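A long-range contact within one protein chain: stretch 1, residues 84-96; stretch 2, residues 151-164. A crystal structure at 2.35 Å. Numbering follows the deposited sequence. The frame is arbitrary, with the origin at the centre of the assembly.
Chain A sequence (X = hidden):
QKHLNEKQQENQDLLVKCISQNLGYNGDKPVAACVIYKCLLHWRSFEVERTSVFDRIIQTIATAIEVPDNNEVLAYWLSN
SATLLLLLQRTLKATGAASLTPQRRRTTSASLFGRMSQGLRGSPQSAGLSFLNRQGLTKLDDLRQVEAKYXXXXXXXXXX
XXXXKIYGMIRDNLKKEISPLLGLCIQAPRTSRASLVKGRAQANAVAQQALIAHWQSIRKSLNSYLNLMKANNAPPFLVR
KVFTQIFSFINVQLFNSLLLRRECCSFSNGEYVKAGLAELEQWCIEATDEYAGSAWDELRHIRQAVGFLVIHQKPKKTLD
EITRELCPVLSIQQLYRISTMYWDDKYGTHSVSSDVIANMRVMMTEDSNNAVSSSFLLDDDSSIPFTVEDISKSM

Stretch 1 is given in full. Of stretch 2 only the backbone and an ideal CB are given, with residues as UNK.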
ATOM      1  N   LEU A  84      -4.692  18.575   5.207  1.00 54.07           N
ATOM      2  CA  LEU A  84      -3.976  19.876   5.119  1.00 54.49           C
ATOM      3  C   LEU A  84      -3.598  20.152   3.658  1.00 55.19           C
ATOM      4  O   LEU A  84      -3.830  21.287   3.202  1.00 54.54           O
ATOM      5  CB  LEU A  84      -2.734  19.875   6.017  1.00 53.67           C
ATOM      6  CG  LEU A  84      -1.977  21.203   6.080  1.00 53.65           C
ATOM      7  CD1 LEU A  84      -2.928  22.393   6.175  1.00 53.57           C
ATOM      8  CD2 LEU A  84      -1.003  21.217   7.250  1.00 53.87           C
ATOM      9  N   LEU A  85      -3.042  19.153   2.961  1.00 55.76           N
ATOM     10  CA  LEU A  85      -2.624  19.264   1.536  1.00 56.86           C
ATOM     11  C   LEU A  85      -3.850  19.529   0.653  1.00 57.97           C
ATOM     12  O   LEU A  85      -3.719  20.320  -0.302  1.00 58.63           O
ATOM     13  CB  LEU A  85      -1.891  17.988   1.110  1.00 57.05           C
ATOM     14  CG  LEU A  85      -0.404  17.952   1.456  1.00 57.67           C
ATOM     15  CD1 LEU A  85       0.136  16.532   1.408  1.00 57.51           C
ATOM     16  CD2 LEU A  85       0.393  18.861   0.531  1.00 57.97           C
ATOM     17  N   LEU A  86      -4.988  18.900   0.964  1.00 59.36           N
ATOM     18  CA  LEU A  86      -6.282  19.097   0.251  1.00 61.11           C
ATOM     19  C   LEU A  86      -6.676  20.578   0.333  1.00 61.24           C
ATOM     20  O   LEU A  86      -7.061  21.143  -0.709  1.00 61.93           O
ATOM     21  CB  LEU A  86      -7.342  18.179   0.879  1.00 62.48           C
ATOM     22  CG  LEU A  86      -8.738  18.164   0.245  1.00 64.26           C
ATOM     23  CD1 LEU A  86      -9.725  18.997   1.049  1.00 64.58           C
ATOM     24  CD2 LEU A  86      -8.725  18.609  -1.209  1.00 65.21           C
ATOM     25  N   LEU A  87      -6.548  21.187   1.517  1.00 60.63           N
ATOM     26  CA  LEU A  87      -6.860  22.621   1.764  1.00 60.53           C
ATOM     27  C   LEU A  87      -5.860  23.492   0.994  1.00 60.51           C
ATOM     28  O   LEU A  87      -6.313  24.400   0.269  1.00 61.55           O
ATOM     29  CB  LEU A  87      -6.805  22.910   3.268  1.00 60.34           C
ATOM     30  CG  LEU A  87      -7.809  22.148   4.133  1.00 60.40           C
ATOM     31  CD1 LEU A  87      -7.387  22.161   5.595  1.00 59.84           C
ATOM     32  CD2 LEU A  87      -9.210  22.718   3.975  1.00 61.27           C
ATOM     33  N   LEU A  88      -4.559  23.212   1.140  1.00 59.82           N
ATOM     34  CA  LEU A  88      -3.449  23.920   0.443  1.00 59.71           C
ATOM     35  C   LEU A  88      -3.642  23.833  -1.077  1.00 61.23           C
ATOM     36  O   LEU A  88      -3.428  24.858  -1.750  1.00 60.99           O
ATOM     37  CB  LEU A  88      -2.106  23.305   0.852  1.00 58.20           C
ATOM     38  CG  LEU A  88      -1.675  23.517   2.303  1.00 58.04           C
ATOM     39  CD1 LEU A  88      -0.254  23.019   2.515  1.00 57.66           C
ATOM     40  CD2 LEU A  88      -1.787  24.976   2.717  1.00 58.49           C
ATOM     41  N   GLN A  89      -4.024  22.657  -1.589  1.00 63.74           N
ATOM     42  CA  GLN A  89      -4.221  22.384  -3.041  1.00 66.45           C
ATOM     43  C   GLN A  89      -5.314  23.300  -3.605  1.00 68.53           C
ATOM     44  O   GLN A  89      -5.163  23.740  -4.758  1.00 69.53           O
ATOM     45  CB  GLN A  89      -4.579  20.912  -3.266  1.00 67.19           C
ATOM     46  CG  GLN A  89      -4.930  20.565  -4.709  1.00 68.82           C
ATOM     47  CD  GLN A  89      -3.760  20.694  -5.654  1.00 70.16           C
ATOM     48  OE1 GLN A  89      -2.598  20.615  -5.255  1.00 70.92           O
ATOM     49  NE2 GLN A  89      -4.058  20.882  -6.930  1.00 70.88           N
ATOM     50  N   ARG A  90      -6.367  23.570  -2.825  1.00 70.48           N
ATOM     51  CA  ARG A  90      -7.560  24.350  -3.254  1.00 72.86           C
ATOM     52  C   ARG A  90      -7.412  25.830  -2.870  1.00 72.90           C
ATOM     53  O   ARG A  90      -8.323  26.607  -3.216  1.00 73.55           O
ATOM     54  CB  ARG A  90      -8.828  23.768  -2.622  1.00 75.19           C
ATOM     55  CG  ARG A  90      -9.201  22.378  -3.118  1.00 77.21           C
ATOM     56  CD  ARG A  90     -10.477  21.872  -2.467  1.00 79.30           C
ATOM     57  NE  ARG A  90     -10.799  20.496  -2.832  1.00 81.06           N
ATOM     58  CZ  ARG A  90     -11.811  19.788  -2.330  1.00 82.52           C
ATOM     59  NH1 ARG A  90     -12.621  20.317  -1.426  1.00 83.62           N
ATOM     60  NH2 ARG A  90     -12.009  18.543  -2.730  1.00 82.87           N
ATOM     61  N   THR A  91      -6.317  26.211  -2.200  1.00 71.92           N
ATOM     62  CA  THR A  91      -6.091  27.573  -1.642  1.00 71.77           C
ATOM     63  C   THR A  91      -4.944  28.274  -2.385  1.00 71.79           C
ATOM     64  O   THR A  91      -5.216  29.280  -3.066  1.00 71.88           O
ATOM     65  CB  THR A  91      -5.827  27.502  -0.132  1.00 71.51           C
ATOM     66  OG1 THR A  91      -7.004  26.981   0.487  1.00 71.12           O
ATOM     67  CG2 THR A  91      -5.485  28.841   0.486  1.00 72.23           C
ATOM     68  N   LEU A  92      -3.715  27.763  -2.249  1.00 71.05           N
ATOM     69  CA  LEU A  92      -2.467  28.417  -2.737  1.00 70.63           C
ATOM     70  C   LEU A  92      -2.504  28.544  -4.266  1.00 72.43           C
ATOM     71  O   LEU A  92      -2.541  27.501  -4.940  1.00 72.73           O
ATOM     72  CB  LEU A  92      -1.245  27.600  -2.298  1.00 68.87           C
ATOM     73  CG  LEU A  92      -1.120  27.288  -0.805  1.00 67.58           C
ATOM     74  CD1 LEU A  92       0.306  26.884  -0.463  1.00 66.50           C
ATOM     75  CD2 LEU A  92      -1.555  28.460   0.063  1.00 67.49           C
ATOM     76  N   LYS A  93      -2.503  29.780  -4.779  1.00 75.72           N
ATOM     77  CA  LYS A  93      -2.236  30.112  -6.206  1.00 78.13           C
ATOM     78  C   LYS A  93      -0.720  30.267  -6.386  1.00 78.72           C
ATOM     79  O   LYS A  93      -0.099  30.964  -5.560  1.00 78.42           O
ATOM     80  CB  LYS A  93      -2.948  31.402  -6.624  1.00 80.56           C
ATOM     81  CG  LYS A  93      -4.418  31.270  -7.006  1.00 82.74           C
ATOM     82  CD  LYS A  93      -5.069  32.614  -7.307  1.00 84.67           C
ATOM     83  CE  LYS A  93      -6.550  32.535  -7.625  1.00 85.77           C
ATOM     84  NZ  LYS A  93      -6.819  32.660  -9.079  1.00 86.63           N
ATOM     85  N   ALA A  94      -0.153  29.644  -7.425  1.00 80.66           N
ATOM     86  CA  ALA A  94       1.301  29.627  -7.718  1.00 81.31           C
ATOM     87  C   ALA A  94       1.756  31.017  -8.177  1.00 82.19           C
ATOM     88  O   ALA A  94       0.993  31.682  -8.908  1.00 82.69           O
ATOM     89  CB  ALA A  94       1.610  28.577  -8.756  1.00 81.73           C
ATOM     90  N   THR A  95       2.958  31.428  -7.757  1.00 82.41           N
ATOM     91  CA  THR A  95       3.596  32.729  -8.097  1.00 83.49           C
ATOM     92  C   THR A  95       5.057  32.492  -8.496  1.00 83.09           C
ATOM     93  O   THR A  95       5.611  31.438  -8.121  1.00 80.48           O
ATOM     94  CB  THR A  95       3.492  33.727  -6.934  1.00 83.63           C
ATOM     95  OG1 THR A  95       4.226  33.217  -5.819  1.00 82.86           O
ATOM     96  CG2 THR A  95       2.063  33.998  -6.516  1.00 83.93           C
ATOM     97  N   GLY A  96       5.644  33.443  -9.227  1.00 84.20           N
ATOM     98  CA  GLY A  96       7.049  33.406  -9.676  1.00 84.52           C
ATOM     99  C   GLY A  96       7.265  32.362 -10.757  1.00 84.95           C
ATOM    100  O   GLY A  96       6.475  32.341 -11.724  1.00 85.46           O
ATOM    101  N   UNK A 151       7.852  30.828   0.695  1.00 57.24           N
ATOM    102  CA  UNK A 151       7.837  29.945   1.863  1.00 56.19           C
ATOM    103  C   UNK A 151       6.669  28.945   1.850  1.00 55.24           C
ATOM    104  O   UNK A 151       6.871  27.805   2.237  1.00 55.59           O
ATOM    105  CB  UNK A 151       7.772  30.788   3.138  1.00 56.19           C
ATOM    106  N   UNK A 152       5.494  29.391   1.394  1.00 54.21           N
ATOM    107  CA  UNK A 152       4.226  28.624   1.386  1.00 52.93           C
ATOM    108  C   UNK A 152       4.243  27.554   0.287  1.00 52.17           C
ATOM    109  O   UNK A 152       3.720  26.452   0.539  1.00 52.42           O
ATOM    110  CB  UNK A 152       3.034  29.561   1.181  1.00 52.93           C
ATOM    111  N   UNK A 153       4.798  27.868  -0.887  1.00 52.14           N
ATOM    112  CA  UNK A 153       4.877  26.931  -2.044  1.00 51.85           C
ATOM    113  C   UNK A 153       5.871  25.810  -1.726  1.00 52.10           C
ATOM    114  O   UNK A 153       5.605  24.658  -2.135  1.00 52.10           O
ATOM    115  CB  UNK A 153       5.299  27.664  -3.319  1.00 51.85           C
ATOM    116  N   UNK A 154       6.967  26.136  -1.030  1.00 52.09           N
ATOM    117  CA  UNK A 154       7.981  25.153  -0.560  1.00 52.39           C
ATOM    118  C   UNK A 154       7.334  24.213   0.461  1.00 52.82           C
ATOM    119  O   UNK A 154       7.664  23.011   0.449  1.00 53.77           O
ATOM    120  CB  UNK A 154       9.190  25.858   0.058  1.00 52.39           C
ATOM    121  N   UNK A 155       6.457  24.752   1.316  1.00 52.92           N
ATOM    122  CA  UNK A 155       5.770  24.010   2.407  1.00 52.50           C
ATOM    123  C   UNK A 155       4.844  22.944   1.810  1.00 52.72           C
ATOM    124  O   UNK A 155       4.872  21.797   2.300  1.00 53.45           O
ATOM    125  CB  UNK A 155       4.969  24.963   3.296  1.00 52.50           C
ATOM    126  N   UNK A 156       4.042  23.309   0.803  1.00 52.61           N
ATOM    127  CA  UNK A 156       3.136  22.369   0.088  1.00 52.32           C
ATOM    128  C   UNK A 156       3.971  21.216  -0.482  1.00 51.81           C
ATOM    129  O   UNK A 156       3.558  20.055  -0.337  1.00 51.82           O
ATOM    130  CB  UNK A 156       2.370  23.078  -1.030  1.00 52.32           C
ATOM    131  N   UNK A 157       5.114  21.541  -1.092  1.00 52.42           N
ATOM    132  CA  UNK A 157       6.073  20.573  -1.684  1.00 52.29           C
ATOM    133  C   UNK A 157       6.677  19.700  -0.574  1.00 51.99           C
ATOM    134  O   UNK A 157       6.726  18.470  -0.761  1.00 52.77           O
ATOM    135  CB  UNK A 157       7.182  21.300  -2.448  1.00 52.29           C
ATOM    136  N   UNK A 158       7.118  20.308   0.532  1.00 50.90           N
ATOM    137  CA  UNK A 158       7.714  19.590   1.693  1.00 50.74           C
ATOM    138  C   UNK A 158       6.650  18.707   2.362  1.00 50.29           C
ATOM    139  O   UNK A 158       6.980  17.557   2.721  1.00 50.89           O
ATOM    140  CB  UNK A 158       8.291  20.578   2.708  1.00 50.74           C
ATOM    141  N   UNK A 159       5.421  19.211   2.522  1.00 49.15           N
ATOM    142  CA  UNK A 159       4.308  18.460   3.167  1.00 48.44           C
ATOM    143  C   UNK A 159       3.889  17.285   2.276  1.00 48.15           C
ATOM    144  O   UNK A 159       3.611  16.199   2.831  1.00 49.11           O
ATOM    145  CB  UNK A 159       3.109  19.375   3.428  1.00 48.44           C
ATOM    146  N   UNK A 160       3.831  17.496   0.955  1.00 47.36           N
ATOM    147  CA  UNK A 160       3.591  16.437  -0.065  1.00 47.07           C
ATOM    148  C   UNK A 160       4.613  15.312   0.144  1.00 46.37           C
ATOM    149  O   UNK A 160       4.190  14.146   0.255  1.00 45.22           O
ATOM    150  CB  UNK A 160       3.695  16.998  -1.485  1.00 47.07           C
ATOM    151  N   UNK A 161       5.901  15.659   0.217  1.00 46.81           N
ATOM    152  CA  UNK A 161       7.025  14.707   0.391  1.00 47.81           C
ATOM    153  C   UNK A 161       6.836  13.904   1.686  1.00 48.40           C
ATOM    154  O   UNK A 161       7.166  12.707   1.684  1.00 49.49           O
ATOM    155  CB  UNK A 161       8.364  15.446   0.420  1.00 47.81           C
ATOM    156  N   UNK A 162       6.315  14.526   2.745  1.00 49.66           N
ATOM    157  CA  UNK A 162       6.117  13.874   4.069  1.00 50.50           C
ATOM    158  C   UNK A 162       4.896  12.945   4.028  1.00 49.89           C
ATOM    159  O   UNK A 162       4.953  11.885   4.676  1.00 49.48           O
ATOM    160  CB  UNK A 162       5.937  14.923   5.168  1.00 50.50           C
ATOM    161  N   UNK A 163       3.840  13.304   3.291  1.00 49.55           N
ATOM    162  CA  UNK A 163       2.669  12.414   3.064  1.00 49.46           C
ATOM    163  C   UNK A 163       3.142  11.125   2.382  1.00 49.95           C
ATOM    164  O   UNK A 163       2.728  10.034   2.820  1.00 50.88           O
ATOM    165  CB  UNK A 163       1.605  13.107   2.211  1.00 49.46           C
ATOM    166  N   UNK A 164       3.975  11.254   1.347  1.00 50.57           N
ATOM    167  CA  UNK A 164       4.536  10.118   0.570  1.00 50.66           C
ATOM    168  C   UNK A 164       5.421   9.265   1.487  1.00 50.27           C
ATOM    169  O   UNK A 164       5.308   8.031   1.420  1.00 51.78           O
ATOM    170  CB  UNK A 164       5.341  10.617  -0.632  1.00 50.66           C
TER

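Stretch 2 is one continuous helix. It runs roughly antiparallel to helix 84-89, with 147° between the N-to-C directions and a closest axial approach of 10.5 Å.

Position 151 has no atom of stretch 1 near its ideal CB. Its phi of -56° would admit most residues, proline included. It is Pro151, which makes no contact here.

At position 152 the CB points toward stretch 1 and lies 4.2 Å from Leu92 CD1. A small apolar residue suits this spacing. It is Ala152. Its CB touches Leu92 CD1 at 4.2 Å, and its backbone O is closer still to Leu92 CD1, at 3.6 Å.

Position 153 points sideways, with nothing within 5.5 Å of the CB. A long apolar side chain could still reach the extended segment 93-95; a polar one could seek its carbonyls. It is Leu153, with chi1 m and chi2 t. Its CD1 lies 3.8 Å from Thr95 O and its CD2 4.2 Å from Ala94 CA, so the leucine packs against backbone here, and its CD1 is also 3.8 Å from Thr95 OG1.

Position 154 is out of reach and leaves the choice open. It is Leu154.

Position 155 points sideways with an empty surround at the CB. Leu84 and Leu88 offer methyls further off, so a large apolar or aromatic residue would suit. It is Phe155, with chi1 t. Leu84 CD2 meets the ring at its edge, 4.2 Å from Phe155 CZ, while Leu88 CD1 is 3.7 Å from Phe155 CE2.

Position 156 points sideways, its CB 4.4 Å from both Leu92 CD1 and Leu88 CD1. Beyond these methyls lies the amide of Gln89. A long chain, apolar at its base and polar at its tip, fits well; methionine or glutamine could also serve. It is Lys156. Its CD lies 4.3 Å from Leu88 CB, and its CE is 3.3 Å from Gln89 OE1. No hydrogen bond joins the two side chains.

Positions 157 and 158 find no partner in stretch 1. The first points away, the second sideways. Polar residues would do; they are Gln157 and Gln158.

Position 159 points toward stretch 1, its CB 4.0 Å from Leu85 CD2. A branched or long apolar residue would fill the space among three leucines. It is Leu159, t then p. Its CD2 lies 3.6 Å from Leu84 CG, 3.7 Å from Leu85 CG and 3.9 Å from Leu88 CD1.

Position 160 points sideways, its CB 4.3 Å from Leu85 CD2. Alanine, serine, threonine or valine could serve. It is Thr160. Its OG1 donates to Lys156 O at 2.7 Å and lies 3.2 Å from Leu85 CD2.

Position 161 points away and 162 sideways, with nothing of stretch 1 near either CB, so many residues would do. They are Ala161 and Phe162.

Position 163 points toward Leu85 CD1, 3.8 Å from its CB. An apolar residue suits. It is Leu163, whose CD2 lies 3.6 Å from Leu85 CD1. Leu85 thus sits as a knob among Lys156, Leu159, Thr160 and Leu163.

Position 164 is out of reach, so most residues would do. It is Glu164.

Stretch 2 (151-164) PALLFKQQLTAFLE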
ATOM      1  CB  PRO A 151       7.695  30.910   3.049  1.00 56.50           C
ATOM      2  CG  PRO A 151       8.268  32.210   2.532  1.00 57.36           C
ATOM      3  CD  PRO A 151       7.879  32.250   1.068  1.00 57.37           C
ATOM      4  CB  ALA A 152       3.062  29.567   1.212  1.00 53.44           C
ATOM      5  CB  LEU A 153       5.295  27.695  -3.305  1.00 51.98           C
ATOM      6  CG  LEU A 153       4.317  28.766  -3.788  1.00 52.50           C
ATOM      7  CD1 LEU A 153       4.918  29.561  -4.936  1.00 52.86           C
ATOM      8  CD2 LEU A 153       2.985  28.157  -4.201  1.00 52.50           C
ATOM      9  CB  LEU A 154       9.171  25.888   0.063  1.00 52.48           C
ATOM     10  CG  LEU A 154      10.307  24.993   0.563  1.00 51.97           C
ATOM     11  CD1 LEU A 154      10.980  24.272  -0.593  1.00 51.93           C
ATOM     12  CD2 LEU A 154      11.329  25.792   1.356  1.00 52.20           C
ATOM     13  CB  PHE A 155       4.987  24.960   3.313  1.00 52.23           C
ATOM     14  CG  PHE A 155       4.165  24.261   4.364  1.00 52.34           C
ATOM     15  CD1 PHE A 155       4.778  23.535   5.375  1.00 52.04           C
ATOM     16  CD2 PHE A 155       2.779  24.318   4.340  1.00 52.05           C
ATOM     17  CE1 PHE A 155       4.022  22.886   6.340  1.00 51.81           C
ATOM     18  CE2 PHE A 155       2.026  23.670   5.307  1.00 51.39           C
ATOM     19  CZ  PHE A 155       2.647  22.956   6.305  1.00 51.16           C
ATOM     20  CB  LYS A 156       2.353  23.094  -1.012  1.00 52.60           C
ATOM     21  CG  LYS A 156       1.539  22.183  -1.921  1.00 53.30           C
ATOM     22  CD  LYS A 156       0.394  22.882  -2.617  1.00 54.35           C
ATOM     23  CE  LYS A 156      -0.025  22.195  -3.900  1.00 55.41           C
ATOM     24  NZ  LYS A 156       0.902  22.506  -5.015  1.00 56.12           N
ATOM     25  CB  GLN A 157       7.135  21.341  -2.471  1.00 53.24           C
ATOM     26  CG  GLN A 157       8.326  20.499  -2.903  1.00 54.53           C
ATOM     27  CD  GLN A 157       9.289  21.320  -3.724  1.00 55.90           C
ATOM     28  OE1 GLN A 157       8.892  22.023  -4.655  1.00 56.96           O
ATOM     29  NE2 GLN A 157      10.565  21.247  -3.378  1.00 56.07           N
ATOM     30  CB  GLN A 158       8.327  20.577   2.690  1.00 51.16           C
ATOM     31  CG  GLN A 158       9.689  21.105   2.259  1.00 51.70           C
ATOM     32  CD  GLN A 158      10.312  22.035   3.272  1.00 51.64           C
ATOM     33  OE1 GLN A 158       9.780  22.260   4.355  1.00 52.43           O
ATOM     34  NE2 GLN A 158      11.463  22.583   2.926  1.00 52.04           N
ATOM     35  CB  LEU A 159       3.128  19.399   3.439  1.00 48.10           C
ATOM     36  CG  LEU A 159       1.972  18.790   4.234  1.00 47.52           C
ATOM     37  CD1 LEU A 159       2.440  18.281   5.590  1.00 47.45           C
ATOM     38  CD2 LEU A 159       0.845  19.796   4.411  1.00 47.72           C
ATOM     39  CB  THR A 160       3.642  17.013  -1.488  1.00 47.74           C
ATOM     40  OG1 THR A 160       2.525  17.888  -1.646  1.00 48.58           O
ATOM     41  CG2 THR A 160       3.604  15.958  -2.571  1.00 47.79           C
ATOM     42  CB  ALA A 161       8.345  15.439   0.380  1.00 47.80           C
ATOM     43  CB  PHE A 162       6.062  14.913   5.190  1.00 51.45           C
ATOM     44  CG  PHE A 162       7.379  15.051   5.909  1.00 53.02           C
ATOM     45  CD1 PHE A 162       8.364  15.903   5.435  1.00 54.45           C
ATOM     46  CD2 PHE A 162       7.658  14.279   7.026  1.00 54.02           C
ATOM     47  CE1 PHE A 162       9.586  16.008   6.082  1.00 54.99           C
ATOM     48  CE2 PHE A 162       8.879  14.386   7.674  1.00 54.75           C
ATOM     49  CZ  PHE A 162       9.842  15.247   7.200  1.00 55.07           C
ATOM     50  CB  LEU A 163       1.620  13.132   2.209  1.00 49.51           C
ATOM     51  CG  LEU A 163       0.413  12.284   1.805  1.00 49.74           C
ATOM     52  CD1 LEU A 163      -0.305  11.737   3.028  1.00 49.93           C
ATOM     53  CD2 LEU A 163      -0.553  13.078   0.942  1.00 50.03           C
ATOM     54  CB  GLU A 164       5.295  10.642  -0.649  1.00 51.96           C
ATOM     55  CG  GLU A 164       4.372  11.194  -1.724  1.00 52.99           C
ATOM     56  CD  GLU A 164       5.042  12.009  -2.816  1.00 53.98           C
ATOM     57  OE1 GLU A 164       6.288  12.085  -2.825  1.00 54.86           O
ATOM     58  OE2 GLU A 164       4.310  12.572  -3.656  1.00 54.91           O
TER
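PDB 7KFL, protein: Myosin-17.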